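Local coordinates for aldehyde dehydrogenase 12 (Zea mays, PDB 6D97), which probably oxidises L-glutamate gamma-semialdehyde to glutamate with NAD+, the last step of proline catabolism in plants, at residues Lys260-Ala265 against Glu280-Asp285; Val192-Pro197 against Leu522-His527; Leu207-Ala212 against Asn217-Lys222. All blocks are in the same frame, centred on the assembly; numbering follows the deposited sequence.

Contact 1 (Lys260-Ala265 against Glu280-Asp285); sequences KLLLEA and EKLAAD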
loop_
_atom_site.group_PDB
_atom_site.type_symbol
_atom_site.label_atom_id
_atom_site.label_comp_id
_atom_site.label_asym_id
_atom_site.label_seq_id
_atom_site.Cartn_x
_atom_site.Cartn_y
_atom_site.Cartn_z
ATOM N N LYS A 260 -29.400 24.386 -11.089
ATOM C CA LYS A 260 -28.925 25.739 -11.357
ATOM C C LYS A 260 -27.734 26.090 -10.475
ATOM O O LYS A 260 -26.776 26.721 -10.936
ATOM C CB LYS A 260 -30.045 26.755 -11.142
ATOM C CG LYS A 260 -31.277 26.577 -12.006
ATOM C CD LYS A 260 -32.269 27.684 -11.672
ATOM C CE LYS A 260 -33.710 27.226 -11.791
ATOM N NZ LYS A 260 -34.115 27.008 -13.204
ATOM N N LEU A 261 -27.781 25.699 -9.199
ATOM C CA LEU A 261 -26.675 26.003 -8.298
ATOM C C LEU A 261 -25.387 25.337 -8.765
ATOM O O LEU A 261 -24.308 25.936 -8.694
ATOM C CB LEU A 261 -27.020 25.571 -6.875
ATOM C CG LEU A 261 -25.878 25.673 -5.866
ATOM C CD1 LEU A 261 -25.386 27.107 -5.750
ATOM C CD2 LEU A 261 -26.317 25.143 -4.514
ATOM N N LEU A 262 -25.486 24.099 -9.260
ATOM C CA LEU A 262 -24.302 23.393 -9.742
ATOM C C LEU A 262 -23.678 24.107 -10.932
ATOM O O LEU A 262 -22.450 24.207 -11.031
ATOM C CB LEU A 262 -24.660 21.956 -10.122
ATOM C CG LEU A 262 -25.124 21.007 -9.015
ATOM C CD1 LEU A 262 -25.522 19.655 -9.601
ATOM C CD2 LEU A 262 -24.044 20.838 -7.965
ATOM N N LEU A 263 -24.505 24.604 -11.848
ATOM C CA LEU A 263 -23.984 25.285 -13.024
ATOM C C LEU A 263 -23.558 26.716 -12.734
ATOM O O LEU A 263 -22.749 27.272 -13.485
ATOM C CB LEU A 263 -25.031 25.256 -14.138
ATOM C CG LEU A 263 -25.294 23.846 -14.670
ATOM C CD1 LEU A 263 -26.500 23.808 -15.595
ATOM C CD2 LEU A 263 -24.055 23.322 -15.380
ATOM N N GLU A 264 -24.071 27.319 -11.663
ATOM C CA GLU A 264 -23.691 28.680 -11.308
ATOM C C GLU A 264 -22.505 28.721 -10.354
ATOM O O GLU A 264 -21.651 29.607 -10.469
ATOM C CB GLU A 264 -24.883 29.414 -10.689
ATOM C CG GLU A 264 -25.934 29.850 -11.698
ATOM C CD GLU A 264 -26.183 31.343 -11.656
ATOM O OE1 GLU A 264 -27.173 31.769 -11.026
ATOM O OE2 GLU A 264 -25.373 32.094 -12.240
ATOM N N ALA A 265 -22.435 27.781 -9.410
ATOM C CA ALA A 265 -21.330 27.760 -8.461
ATOM C C ALA A 265 -20.111 27.031 -9.001
ATOM O O ALA A 265 -19.002 27.248 -8.497
ATOM C CB ALA A 265 -21.776 27.118 -7.144
ATOM N N GLU A 280 -27.095 10.817 -15.261
ATOM C CA GLU A 280 -26.565 11.043 -16.602
ATOM C C GLU A 280 -26.761 12.491 -17.041
ATOM O O GLU A 280 -25.891 13.064 -17.708
ATOM C CB GLU A 280 -27.220 10.081 -17.594
ATOM C CG GLU A 280 -26.918 8.613 -17.328
ATOM C CD GLU A 280 -25.436 8.303 -17.415
ATOM O OE1 GLU A 280 -24.748 8.916 -18.258
ATOM O OE2 GLU A 280 -24.957 7.458 -16.631
ATOM N N LYS A 281 -27.898 13.095 -16.682
ATOM C CA LYS A 281 -28.115 14.511 -16.970
ATOM C C LYS A 281 -27.065 15.373 -16.280
ATOM O O LYS A 281 -26.481 16.273 -16.895
ATOM C CB LYS A 281 -29.520 14.925 -16.531
ATOM C CG LYS A 281 -29.893 16.354 -16.887
ATOM C CD LYS A 281 -31.045 16.843 -16.023
ATOM C CE LYS A 281 -31.574 18.183 -16.501
ATOM N NZ LYS A 281 -30.479 19.178 -16.633
ATOM N N LEU A 282 -26.814 15.109 -14.994
ATOM C CA LEU A 282 -25.793 15.860 -14.271
ATOM C C LEU A 282 -24.405 15.592 -14.836
ATOM O O LEU A 282 -23.584 16.511 -14.939
ATOM C CB LEU A 282 -25.835 15.521 -12.780
ATOM C CG LEU A 282 -26.971 16.121 -11.952
ATOM C CD1 LEU A 282 -26.650 16.045 -10.468
ATOM C CD2 LEU A 282 -27.209 17.557 -12.369
ATOM N N ALA A 283 -24.122 14.338 -15.204
ATOM C CA ALA A 283 -22.823 14.018 -15.787
ATOM C C ALA A 283 -22.595 14.776 -17.085
ATOM O O ALA A 283 -21.450 15.092 -17.430
ATOM C CB ALA A 283 -22.705 12.513 -16.028
ATOM N N ALA A 284 -23.668 15.073 -17.818
ATOM C CA ALA A 284 -23.540 15.856 -19.038
ATOM C C ALA A 284 -23.445 17.344 -18.727
ATOM O O ALA A 284 -22.598 18.047 -19.290
ATOM C CB ALA A 284 -24.716 15.576 -19.976
ATOM N N ASP A 285 -24.302 17.837 -17.827
ATOM C CA ASP A 285 -24.282 19.254 -17.480
ATOM C C ASP A 285 -22.939 19.656 -16.885
ATOM O O ASP A 285 -22.359 20.681 -17.262
ATOM C CB ASP A 285 -25.413 19.576 -16.503
ATOM C CG ASP A 285 -26.774 19.537 -17.157
ATOM O OD1 ASP A 285 -26.835 19.370 -18.394
ATOM O OD2 ASP A 285 -27.781 19.671 -16.430
#

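Contact 2 (Val192-Pro197 against Leu522-His527); sequences VAIITP and LVWSCH. With NAD (nicotinamide-adenine-dinucleotide), chain E.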
loop_
_atom_site.group_PDB
_atom_site.type_symbol
_atom_site.label_atom_id
_atom_site.label_comp_id
_atom_site.label_asym_id
_atom_site.label_seq_id
_atom_site.Cartn_x
_atom_site.Cartn_y
_atom_site.Cartn_z
ATOM N N VAL A 192 -17.211 21.708 -3.347
ATOM C CA VAL A 192 -17.840 20.507 -3.879
ATOM C C VAL A 192 -19.308 20.479 -3.468
ATOM O O VAL A 192 -19.760 21.257 -2.626
ATOM C CB VAL A 192 -17.128 19.219 -3.410
ATOM C CG1 VAL A 192 -15.648 19.269 -3.749
ATOM C CG2 VAL A 192 -17.328 19.004 -1.925
ATOM N N ALA A 193 -20.049 19.553 -4.076
ATOM C CA ALA A 193 -21.470 19.382 -3.818
ATOM C C ALA A 193 -21.787 17.909 -3.596
ATOM O O ALA A 193 -21.120 17.024 -4.141
ATOM C CB ALA A 193 -22.320 19.925 -4.969
ATOM N N ILE A 194 -22.807 17.659 -2.776
ATOM C CA ILE A 194 -23.271 16.312 -2.462
ATOM C C ILE A 194 -24.786 16.286 -2.576
ATOM O O ILE A 194 -25.474 17.136 -2.001
ATOM C CB ILE A 194 -22.834 15.862 -1.058
ATOM C CG1 ILE A 194 -21.326 16.003 -0.921
ATOM C CG2 ILE A 194 -23.231 14.421 -0.812
ATOM C CD1 ILE A 194 -20.848 15.881 0.506
ATOM N N ILE A 195 -25.303 15.310 -3.318
ATOM C CA ILE A 195 -26.728 15.171 -3.595
ATOM C C ILE A 195 -27.112 13.716 -3.346
ATOM O O ILE A 195 -26.578 12.813 -4.001
ATOM C CB ILE A 195 -27.064 15.583 -5.039
ATOM C CG1 ILE A 195 -26.538 16.993 -5.330
ATOM C CG2 ILE A 195 -28.555 15.495 -5.281
ATOM C CD1 ILE A 195 -26.640 17.396 -6.779
ATOM N N THR A 196 -28.025 13.486 -2.406
ATOM C CA THR A 196 -28.388 12.146 -1.968
ATOM C C THR A 196 -29.898 11.951 -1.969
ATOM O O THR A 196 -30.658 12.924 -1.907
ATOM C CB THR A 196 -27.830 11.856 -0.565
ATOM O OG1 THR A 196 -28.597 12.556 0.418
ATOM C CG2 THR A 196 -26.382 12.281 -0.471
ATOM N N PRO A 197 -30.371 10.682 -2.029
ATOM C CA PRO A 197 -31.804 10.435 -2.233
ATOM C C PRO A 197 -32.590 10.181 -0.955
ATOM O O PRO A 197 -32.101 10.401 0.157
ATOM C CB PRO A 197 -31.795 9.187 -3.119
ATOM C CG PRO A 197 -30.642 8.399 -2.563
ATOM C CD PRO A 197 -29.610 9.420 -2.081
ATOM N N LEU A 522 -10.744 8.086 -3.237
ATOM C CA LEU A 522 -11.080 8.116 -4.659
ATOM C C LEU A 522 -12.078 9.225 -4.967
ATOM O O LEU A 522 -11.919 9.966 -5.946
ATOM C CB LEU A 522 -11.643 6.762 -5.093
ATOM C CG LEU A 522 -12.441 6.777 -6.399
ATOM C CD1 LEU A 522 -11.489 6.816 -7.589
ATOM C CD2 LEU A 522 -13.389 5.593 -6.488
ATOM N N VAL A 523 -13.103 9.366 -4.132
ATOM C CA VAL A 523 -14.204 10.267 -4.449
ATOM C C VAL A 523 -13.844 11.715 -4.142
ATOM O O VAL A 523 -14.227 12.627 -4.883
ATOM C CB VAL A 523 -15.469 9.819 -3.691
ATOM C CG1 VAL A 523 -16.555 10.866 -3.796
ATOM C CG2 VAL A 523 -15.970 8.493 -4.243
ATOM N N TRP A 524 -13.099 11.956 -3.063
ATOM C CA TRP A 524 -12.975 13.296 -2.501
ATOM C C TRP A 524 -11.572 13.877 -2.583
ATOM O O TRP A 524 -11.309 14.919 -1.973
ATOM C CB TRP A 524 -13.463 13.292 -1.055
ATOM C CG TRP A 524 -14.931 13.078 -0.994
ATOM C CD1 TRP A 524 -15.596 12.059 -0.370
ATOM C CD2 TRP A 524 -15.928 13.887 -1.623
ATOM N NE1 TRP A 524 -16.951 12.198 -0.559
ATOM C CE2 TRP A 524 -17.180 13.313 -1.323
ATOM C CE3 TRP A 524 -15.885 15.051 -2.402
ATOM C CZ2 TRP A 524 -18.376 13.860 -1.778
ATOM C CZ3 TRP A 524 -17.069 15.591 -2.852
ATOM C CH2 TRP A 524 -18.301 14.996 -2.537
ATOM N N SER A 525 -10.670 13.246 -3.327
ATOM C CA SER A 525 -9.363 13.836 -3.565
ATOM C C SER A 525 -8.877 13.410 -4.941
ATOM O O SER A 525 -9.416 12.492 -5.566
ATOM C CB SER A 525 -8.354 13.441 -2.482
ATOM O OG SER A 525 -8.033 12.064 -2.550
ATOM N N CYS A 526 -7.854 14.111 -5.413
ATOM C CA CYS A 526 -7.177 13.789 -6.655
ATOM C C CYS A 526 -5.686 13.695 -6.379
ATOM O O CYS A 526 -5.195 14.154 -5.346
ATOM C CB CYS A 526 -7.453 14.837 -7.741
ATOM S SG CYS A 526 -7.005 16.523 -7.282
ATOM N N HIS A 527 -4.966 13.083 -7.312
ATOM C CA HIS A 527 -3.523 12.967 -7.169
ATOM C C HIS A 527 -2.853 14.296 -7.496
ATOM O O HIS A 527 -3.195 14.948 -8.488
ATOM C CB HIS A 527 -2.971 11.870 -8.076
ATOM C CG HIS A 527 -1.497 11.658 -7.927
ATOM N ND1 HIS A 527 -0.962 10.734 -7.055
ATOM C CD2 HIS A 527 -0.443 12.267 -8.520
ATOM C CE1 HIS A 527 0.356 10.774 -7.127
ATOM N NE2 HIS A 527 0.697 11.699 -8.006
HETATM P PA NAD E . -33.412 11.099 -7.794
HETATM O O1A NAD E . -32.419 11.114 -9.000
HETATM O O2A NAD E . -34.828 11.307 -8.014
HETATM O O5B NAD E . -33.289 12.120 -6.733
HETATM C C5B NAD E . -32.176 12.097 -5.871
HETATM C C4B NAD E . -31.679 13.481 -5.465
HETATM O O4B NAD E . -31.210 14.241 -6.564
HETATM C C3B NAD E . -32.700 14.287 -4.730
HETATM O O3B NAD E . -32.117 15.001 -3.710
HETATM C C2B NAD E . -33.209 15.182 -5.776
HETATM O O2B NAD E . -33.715 16.339 -5.228
HETATM C C1B NAD E . -31.979 15.415 -6.570
HETATM N N9A NAD E . -32.193 15.827 -7.941
HETATM C C8A NAD E . -33.165 15.401 -8.826
HETATM N N7A NAD E . -32.986 16.012 -10.003
HETATM C C5A NAD E . -31.879 16.851 -9.927
HETATM C C6A NAD E . -31.235 17.702 -10.806
HETATM N N6A NAD E . -31.732 17.846 -12.146
HETATM N N1A NAD E . -30.156 18.393 -10.412
HETATM C C2A NAD E . -29.659 18.279 -9.153
HETATM N N3A NAD E . -30.263 17.452 -8.260
HETATM C C4A NAD E . -31.353 16.740 -8.616
HETATM O O3 NAD E . -33.520 9.897 -6.957
HETATM P PN NAD E . -34.803 8.978 -6.775
HETATM O O1N NAD E . -34.227 7.737 -6.000
HETATM O O2N NAD E . -35.833 9.636 -5.905
HETATM O O5D NAD E . -35.414 8.493 -8.062
#

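Contact 3 (Leu207-Ala212 against Asn217-Lys222); sequences LQLMGA and NKPVLK. With NAD (nicotinamide-adenine-dinucleotide), chain E.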
loop_
_atom_site.group_PDB
_atom_site.type_symbol
_atom_site.label_atom_id
_atom_site.label_comp_id
_atom_site.label_asym_id
_atom_site.label_seq_id
_atom_site.Cartn_x
_atom_site.Cartn_y
_atom_site.Cartn_z
ATOM N N LEU A 207 -21.909 9.846 5.361
ATOM C CA LEU A 207 -20.627 9.237 5.016
ATOM C C LEU A 207 -19.928 9.999 3.897
ATOM O O LEU A 207 -18.697 10.127 3.904
ATOM C CB LEU A 207 -20.831 7.773 4.628
ATOM C CG LEU A 207 -20.708 6.730 5.744
ATOM C CD1 LEU A 207 -21.645 7.027 6.902
ATOM C CD2 LEU A 207 -20.951 5.327 5.205
ATOM N N GLN A 208 -20.688 10.515 2.927
ATOM C CA GLN A 208 -20.075 11.325 1.879
ATOM C C GLN A 208 -19.724 12.715 2.395
ATOM O O GLN A 208 -18.711 13.297 1.987
ATOM C CB GLN A 208 -20.998 11.415 0.660
ATOM C CG GLN A 208 -21.364 10.072 0.036
ATOM C CD GLN A 208 -20.231 9.451 -0.768
ATOM O OE1 GLN A 208 -19.098 9.936 -0.752
ATOM N NE2 GLN A 208 -20.537 8.372 -1.484
ATOM N N LEU A 209 -20.551 13.265 3.292
ATOM C CA LEU A 209 -20.254 14.568 3.882
ATOM C C LEU A 209 -18.935 14.538 4.639
ATOM O O LEU A 209 -18.072 15.403 4.439
ATOM C CB LEU A 209 -21.387 15.003 4.812
ATOM C CG LEU A 209 -21.103 16.232 5.675
ATOM C CD1 LEU A 209 -21.012 17.467 4.792
ATOM C CD2 LEU A 209 -22.174 16.401 6.738
ATOM N N MET A 210 -18.756 13.541 5.514
ATOM C CA MET A 210 -17.518 13.453 6.282
ATOM C C MET A 210 -16.330 13.160 5.377
ATOM O O MET A 210 -15.249 13.727 5.572
ATOM C CB MET A 210 -17.634 12.394 7.378
ATOM C CG MET A 210 -18.775 12.650 8.355
ATOM S SD MET A 210 -18.729 14.301 9.093
ATOM C CE MET A 210 -17.140 14.270 9.924
ATOM N N GLY A 211 -16.511 12.283 4.385
ATOM C CA GLY A 211 -15.435 12.011 3.444
ATOM C C GLY A 211 -14.956 13.261 2.737
ATOM O O GLY A 211 -13.752 13.513 2.636
ATOM N N ALA A 212 -15.898 14.076 2.257
ATOM C CA ALA A 212 -15.533 15.331 1.611
ATOM C C ALA A 212 -14.762 16.234 2.567
ATOM O O ALA A 212 -13.726 16.803 2.202
ATOM C CB ALA A 212 -16.783 16.040 1.090
ATOM N N ASN A 217 -12.175 19.341 1.463
ATOM C CA ASN A 217 -13.134 20.051 0.633
ATOM C C ASN A 217 -14.103 20.853 1.498
ATOM O O ASN A 217 -14.218 20.644 2.709
ATOM C CB ASN A 217 -13.913 19.074 -0.249
ATOM C CG ASN A 217 -13.007 18.167 -1.060
ATOM O OD1 ASN A 217 -12.459 18.576 -2.082
ATOM N ND2 ASN A 217 -12.849 16.928 -0.608
ATOM N N LYS A 218 -14.797 21.793 0.856
ATOM C CA LYS A 218 -15.933 22.466 1.476
ATOM C C LYS A 218 -17.191 22.073 0.720
ATOM O O LYS A 218 -17.401 22.536 -0.412
ATOM C CB LYS A 218 -15.763 23.986 1.484
ATOM C CG LYS A 218 -17.005 24.717 1.964
ATOM C CD LYS A 218 -16.738 26.166 2.289
ATOM C CE LYS A 218 -18.007 26.819 2.815
ATOM N NZ LYS A 218 -17.776 28.221 3.260
ATOM N N PRO A 219 -18.032 21.213 1.280
ATOM C CA PRO A 219 -19.205 20.736 0.549
ATOM C C PRO A 219 -20.461 21.537 0.837
ATOM O O PRO A 219 -20.636 22.133 1.902
ATOM C CB PRO A 219 -19.356 19.301 1.072
ATOM C CG PRO A 219 -18.917 19.413 2.497
ATOM C CD PRO A 219 -17.850 20.491 2.550
ATOM N N VAL A 220 -21.343 21.543 -0.155
ATOM C CA VAL A 220 -22.742 21.898 0.032
ATOM C C VAL A 220 -23.541 20.611 -0.102
ATOM O O VAL A 220 -23.376 19.865 -1.077
ATOM C CB VAL A 220 -23.205 22.976 -0.968
ATOM C CG1 VAL A 220 -23.020 22.518 -2.414
ATOM C CG2 VAL A 220 -24.650 23.357 -0.693
ATOM N N LEU A 221 -24.352 20.314 0.907
ATOM C CA LEU A 221 -25.058 19.045 0.997
ATOM C C LEU A 221 -26.538 19.256 0.719
ATOM O O LEU A 221 -27.178 20.109 1.343
ATOM C CB LEU A 221 -24.864 18.405 2.372
ATOM C CG LEU A 221 -25.743 17.179 2.624
ATOM C CD1 LEU A 221 -25.397 16.035 1.682
ATOM C CD2 LEU A 221 -25.629 16.731 4.064
ATOM N N LYS A 222 -27.074 18.479 -0.215
ATOM C CA LYS A 222 -28.493 18.511 -0.543
ATOM C C LYS A 222 -29.061 17.108 -0.382
ATOM O O LYS A 222 -28.596 16.167 -1.035
ATOM C CB LYS A 222 -28.717 19.030 -1.964
ATOM C CG LYS A 222 -30.176 19.196 -2.351
ATOM C CD LYS A 222 -30.506 18.366 -3.579
ATOM C CE LYS A 222 -31.914 18.639 -4.081
ATOM N NZ LYS A 222 -32.948 18.094 -3.157
HETATM P PA NAD E . -33.412 11.099 -7.794
HETATM O O1A NAD E . -32.419 11.114 -9.000
HETATM O O2A NAD E . -34.828 11.307 -8.014
HETATM O O5B NAD E . -33.289 12.120 -6.733
HETATM C C5B NAD E . -32.176 12.097 -5.871
HETATM C C4B NAD E . -31.679 13.481 -5.465
HETATM O O4B NAD E . -31.210 14.241 -6.564
HETATM C C3B NAD E . -32.700 14.287 -4.730
HETATM O O3B NAD E . -32.117 15.001 -3.710
HETATM C C2B NAD E . -33.209 15.182 -5.776
HETATM O O2B NAD E . -33.715 16.339 -5.228
HETATM C C1B NAD E . -31.979 15.415 -6.570
HETATM N N9A NAD E . -32.193 15.827 -7.941
HETATM C C8A NAD E . -33.165 15.401 -8.826
HETATM N N7A NAD E . -32.986 16.012 -10.003
HETATM C C5A NAD E . -31.879 16.851 -9.927
HETATM C C6A NAD E . -31.235 17.702 -10.806
HETATM N N6A NAD E . -31.732 17.846 -12.146
HETATM N N1A NAD E . -30.156 18.393 -10.412
HETATM C C2A NAD E . -29.659 18.279 -9.153
HETATM N N3A NAD E . -30.263 17.452 -8.260
HETATM C C4A NAD E . -31.353 16.740 -8.616
HETATM O O3 NAD E . -33.520 9.897 -6.957
HETATM P PN NAD E . -34.803 8.978 -6.775
HETATM O O1N NAD E . -34.227 7.737 -6.000
HETATM O O2N NAD E . -35.833 9.636 -5.905
HETATM O O5D NAD E . -35.414 8.493 -8.062
#

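Contact 1 (Lys260-Ala265 against Glu280-Asp285)
In the Rossmann-type NAD-binding fold, helices 255-265 and 276-285 lie side by side on one face of the parallel sheet, and they meet here through Leu-262 on Leu-282 and Leu-263 on Asp-285. The leucine pair is an apolar contact in which one methyl meets both methyls of its partner: CD1 of Leu-262 lies 3.9 Å from CD2 of Leu-282 and equally far from its CD1, with the two side chains crossing at about a right angle. Nearer solvent, CD2 of Leu-263 rests against the backbone at Asp-285, 3.7 Å from its O, and also approaches the CB of Asp-285 at 4.1 Å. Within the second helix Lys-281 reaches one turn onward, its NZ forming a 2.8 Å salt bridge with OD2 of Asp-285 on the syn lone pair. Asn-259, an NAD+-binding residue just ahead of Lys-260, hydrogen-bonds both partners of that ion pair through its amide oxygen and nitrogen, which adds a polar tie between the helices beside the apolar one. Lys-287 of the second subunit packs against Glu-280 and Ala-284. Strand 269-273 links the two helices in the chain and lies against both: Leu-262 packs on its Thr-270, Leu-282 on its Phe-272.

Contact 2 (Val192-Pro197 against Leu522-His527)
Trp-524, which follows the helical residues Leu-522 and Val-523, sends its indole to Val-192 and Ile-194 on strand 191-196, the central strand of the five-stranded parallel Rossmann sheet. From CB, the first torsion (chi1 -69°) sets CG beside the backbone N and anti to the carbonyl carbon, and the ring then extends to the strand. Its pyrrole side meets helix 203-214: CD1 of Trp-524 is 3.3 Å from the N of Ala-212, while NE1 of Trp-524 is hydrogen-bonded to OE1 of Gln-208. The benzo side does the work at the sheet. The indole CZ2 of Trp-524 passes CD1 of Ile-194 at 3.9 Å, and CH2 of Trp-524 touches CG1 of the same isoleucine, Ile-194, at 3.6 Å. At CH2 of Trp-524 the edge of the ring faces the O of Ala-193, which lies near the ring plane, 3.8 Å away. CZ3 of Trp-524, the next rim atom, is 3.5 Å from CG2 of Val-192. Both aliphatic side chains come at the indole aslant, whereas one of its faces is overlaid near the rim by CG1 of its own neighbour Val-523. Beyond the tryptophan the chain enters strand 526-533, where the His-527 ring meets Trp-502 of the second subunit. At the other end of strand 191-196 lies the cofactor: the O of Thr-196 accepts a hydrogen bond from NAD O3B at 3.1 Å.

Contact 3 (Leu207-Ala212 against Asn217-Lys222)
The carbonyl oxygen of Ala-212 is gripped twice by Asn-217, by its side-chain ND2 at 2.9 Å and by its backbone N at 3.1 Å. This pair of bonds closes the turn from helix 203-214 to strand 218-223 in a beta-alpha-beta unit of the Rossmann fold. The two donors approach differently: ND2 lies in the carbonyl plane on a lone pair, with a C=O...N angle of 123°, whereas the backbone N comes in tilted from that plane. Both can reach one oxygen because chi1 of Asn-217 (-53°) places CG beside its own backbone N. The other end of the amide is fixed as well, OD1 accepting from the N atoms of Tyr-189 and Gly-190, and ND2 also bonds the O of Trp-524, so this buried group is held on both sides.

On the two sides of the turn, the helix and strand segments run nearly antiparallel, their axes at 161° and 8.5 Å apart at closest approach. Apolar side chains fill the interface. CD1 of Leu-209 meets CG of Pro-219 at 3.7 Å, the two side chains crossing at about a right angle, and its CD2 makes a looser contact with CD2 of Leu-221 at 4.4 Å. Ala-212 adds its CB against CB of Pro-219, 4.2 Å away. At the far end of the strand segment Lys-222, an NAD+-binding residue, bends its chain toward the adenosine ribose. Its NZ, also bonded to the O of Ser-253, donates to NAD O2B at 2.8 Å and weakly to O3B at 3.3 Å.

Strand 191-196 ties the three contacts together. Segment 192-197 comes first in the chain; contact 3 then closes, contact 1 follows, and residues 522-527 return last to complete contact 2. The centres of contacts 2 and 3 are about 7 Å apart, and their strands pair side by side, with the N of Lys-222 2.7 Å from the O of Ile-194, a probable hydrogen bond. Contact 1 lies about 14 Å from contact 2 and about 17 Å from contact 3. Its Leu-262 packs on Ala-193 and Ile-195, the residues alternating with Val-192 and Ile-194 that meet Trp-524. The central strand is thus packed on both faces, and all three contacts contribute residues to the NAD pocket.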